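Local coordinates for putative hydrolase (Shewanella frigidimarina, PDB 3LHO), which probably acts as an iron-dependent dioxygenase of the 2-oxoadipate dioxygenase/decarboxylase family, at residues 66-71 / 82-87. Sequence-based numbering, arbitrary orientation. Where two conformers were deposited one is given.
Sequences YVDSGD and KHFEHP
Bends at chi3 (73°) and chi4 (62°) of Lys82 swing CE and then NZ across to two carboxylates of the neighbouring strand, Asp68 and Asp71. Asp68 answers with CG anti to its backbone N (chi1 -175°), its side chain crossing that of Lys82 at about a right angle; OD2 takes NZ at 2.7 Å on its syn side, somewhat out of the carboxylate plane. Asp71 instead runs beside the lysine, pointing the same way, and its OD1 receives Lys82 NZ through the syn lone pair in a salt bridge whose 2.5 Å separation is very short and of uncertain exact value. One ammonium thus bridges two acids, an arrangement that should offset much of their mutual repulsion. Phe84 lies on the same face, with CD2 3.7 Å from Asp68 CA, and its side chain also touches Ala58 and Thr62 of helix 54-62.

The backbones form the antiparallel hairpin of strands 67-74 and 79-85, the former being an outermost strand of the seven-stranded mixed sheet in this glyoxalase-clan protein. Val67 and Glu85 exchange paired N-H...O bonds, whereas Ser69 and Gly70 together face His83 in a classic beta bulge; Ser69 N reaches His83 O at 2.9 Å.

On the face opposite Lys82, Ser69 CB sits over the His83 ring, 3.9 Å from its centroid. Glu85 OE2 accepts from His83 NE2 at 2.8 Å, nearly in the ring plane and with a nearly straight N-H...O angle, while ND1 bonds Tyr72 OH; both ring nitrogens are therefore gripped, which fixes the ring's rotation. At the other end, His86 CB rests over the Tyr66 ring, 3.7 Å from its centroid, and the imidazole edge turns toward that phenol face in a tilted edge-to-face pair, centroids 5.1 Å apart. Tyr66 OH is bonded to Pro92 O.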
loop_
_atom_site.group_PDB
_atom_site.type_symbol
_atom_site.label_atom_id
_atom_site.label_comp_id
_atom_site.label_asym_id
_atom_site.label_seq_id
_atom_site.Cartn_x
_atom_site.Cartn_y
_atom_site.Cartn_z
ATOM N N TYR A 66 14.468 -5.572 8.267
ATOM C CA TYR A 66 14.238 -4.209 7.808
ATOM C C TYR A 66 14.720 -3.202 8.811
ATOM O O TYR A 66 14.645 -3.395 10.023
ATOM C CB TYR A 66 12.739 -3.979 7.461
ATOM C CG TYR A 66 12.353 -4.494 6.099
ATOM C CD1 TYR A 66 12.052 -5.853 5.866
ATOM C CD2 TYR A 66 12.336 -3.637 5.006
ATOM C CE1 TYR A 66 11.719 -6.307 4.538
ATOM C CE2 TYR A 66 12.000 -4.074 3.721
ATOM C CZ TYR A 66 11.719 -5.407 3.477
ATOM O OH TYR A 66 11.426 -5.753 2.156
ATOM N N VAL A 67 15.176 -2.077 8.305
ATOM C CA VAL A 67 15.726 -1.017 9.118
ATOM C C VAL A 67 14.954 0.266 8.829
ATOM O O VAL A 67 14.689 0.570 7.672
ATOM C CB VAL A 67 17.209 -0.799 8.788
ATOM C CG1 VAL A 67 17.776 0.396 9.583
ATOM C CG2 VAL A 67 18.013 -2.107 9.045
ATOM N N ASP A 68 14.605 0.980 9.886
ATOM C CA ASP A 68 13.986 2.283 9.821
ATOM C C ASP A 68 14.850 3.226 8.994
ATOM O O ASP A 68 15.996 3.433 9.331
ATOM C CB ASP A 68 13.830 2.781 11.267
ATOM C CG ASP A 68 13.103 4.077 11.359
ATOM O OD1 ASP A 68 12.723 4.663 10.297
ATOM O OD2 ASP A 68 12.896 4.501 12.511
ATOM N N SER A 69 14.306 3.784 7.915
ATOM C CA SER A 69 15.075 4.506 6.914
ATOM C C SER A 69 14.503 5.869 6.521
ATOM O O SER A 69 15.097 6.539 5.698
ATOM C CB SER A 69 15.243 3.654 5.640
ATOM O OG SER A 69 15.963 2.449 5.913
ATOM N N GLY A 70 13.366 6.291 7.069
ATOM C CA GLY A 70 12.774 7.592 6.673
ATOM C C GLY A 70 11.488 7.883 7.427
ATOM O O GLY A 70 10.715 6.968 7.643
ATOM N N ASP A 71 11.301 9.132 7.872
ATOM C CA ASP A 71 10.114 9.612 8.610
ATOM C C ASP A 71 9.419 10.674 7.755
ATOM O O ASP A 71 10.091 11.493 7.149
ATOM C CB ASP A 71 10.535 10.234 9.950
ATOM C CG ASP A 71 10.881 9.195 11.011
ATOM O OD1 ASP A 71 10.830 7.979 10.706
ATOM O OD2 ASP A 71 11.196 9.595 12.147
ATOM N N LYS A 82 6.497 6.140 7.803
ATOM C CA LYS A 82 7.931 5.807 7.787
ATOM C C LYS A 82 8.130 4.797 6.652
ATOM O O LYS A 82 7.155 4.081 6.258
ATOM C CB LYS A 82 8.369 5.136 9.101
ATOM C CG LYS A 82 8.121 5.896 10.436
ATOM C CD LYS A 82 8.407 5.004 11.697
ATOM C CE LYS A 82 9.863 4.752 11.952
ATOM N NZ LYS A 82 10.688 5.996 12.233
ATOM N N HIS A 83 9.364 4.743 6.142
ATOM C CA HIS A 83 9.752 3.666 5.262
ATOM C C HIS A 83 10.935 2.915 5.841
ATOM O O HIS A 83 11.714 3.464 6.631
ATOM C CB HIS A 83 9.945 4.145 3.794
ATOM C CG HIS A 83 11.359 4.407 3.399
ATOM N ND1 HIS A 83 11.930 5.668 3.431
ATOM C CD2 HIS A 83 12.308 3.570 2.913
ATOM C CE1 HIS A 83 13.188 5.575 3.011
ATOM N NE2 HIS A 83 13.439 4.309 2.683
ATOM N N PHE A 84 10.980 1.617 5.474
ATOM C CA PHE A 84 11.958 0.646 5.932
ATOM C C PHE A 84 12.652 0.004 4.731
ATOM O O PHE A 84 12.017 -0.242 3.697
ATOM C CB PHE A 84 11.287 -0.442 6.809
ATOM C CG PHE A 84 10.511 0.118 7.967
ATOM C CD1 PHE A 84 9.227 0.649 7.760
ATOM C CD2 PHE A 84 11.059 0.166 9.231
ATOM C CE1 PHE A 84 8.521 1.214 8.795
ATOM C CE2 PHE A 84 10.353 0.728 10.305
ATOM C CZ PHE A 84 9.067 1.249 10.080
ATOM N N GLU A 85 13.952 -0.274 4.905
ATOM C CA GLU A 85 14.810 -0.872 3.894
ATOM C C GLU A 85 15.482 -2.151 4.412
ATOM O O GLU A 85 15.806 -2.251 5.614
ATOM C CB GLU A 85 15.900 0.113 3.493
ATOM C CG GLU A 85 15.337 1.323 2.753
ATOM C CD GLU A 85 16.383 2.363 2.405
ATOM O OE1 GLU A 85 17.598 2.091 2.576
ATOM O OE2 GLU A 85 15.964 3.468 1.973
ATOM N N HIS A 86 15.620 -3.125 3.506
ATOM C CA HIS A 86 16.212 -4.431 3.807
ATOM C C HIS A 86 17.650 -4.443 3.217
ATOM O O HIS A 86 17.920 -3.733 2.225
ATOM C CB HIS A 86 15.349 -5.537 3.210
ATOM C CG HIS A 86 15.724 -6.912 3.642
ATOM N ND1 HIS A 86 16.721 -7.637 3.029
ATOM C CD2 HIS A 86 15.228 -7.706 4.625
ATOM C CE1 HIS A 86 16.821 -8.826 3.608
ATOM N NE2 HIS A 86 15.926 -8.894 4.583
ATOM N N PRO A 87 18.579 -5.181 3.858
ATOM C CA PRO A 87 19.970 -5.212 3.318
ATOM C C PRO A 87 20.090 -5.799 1.896
ATOM O O PRO A 87 21.036 -5.474 1.168
ATOM C CB PRO A 87 20.746 -6.062 4.337
ATOM C CG PRO A 87 19.730 -6.616 5.314
ATOM C CD PRO A 87 18.495 -5.761 5.221
#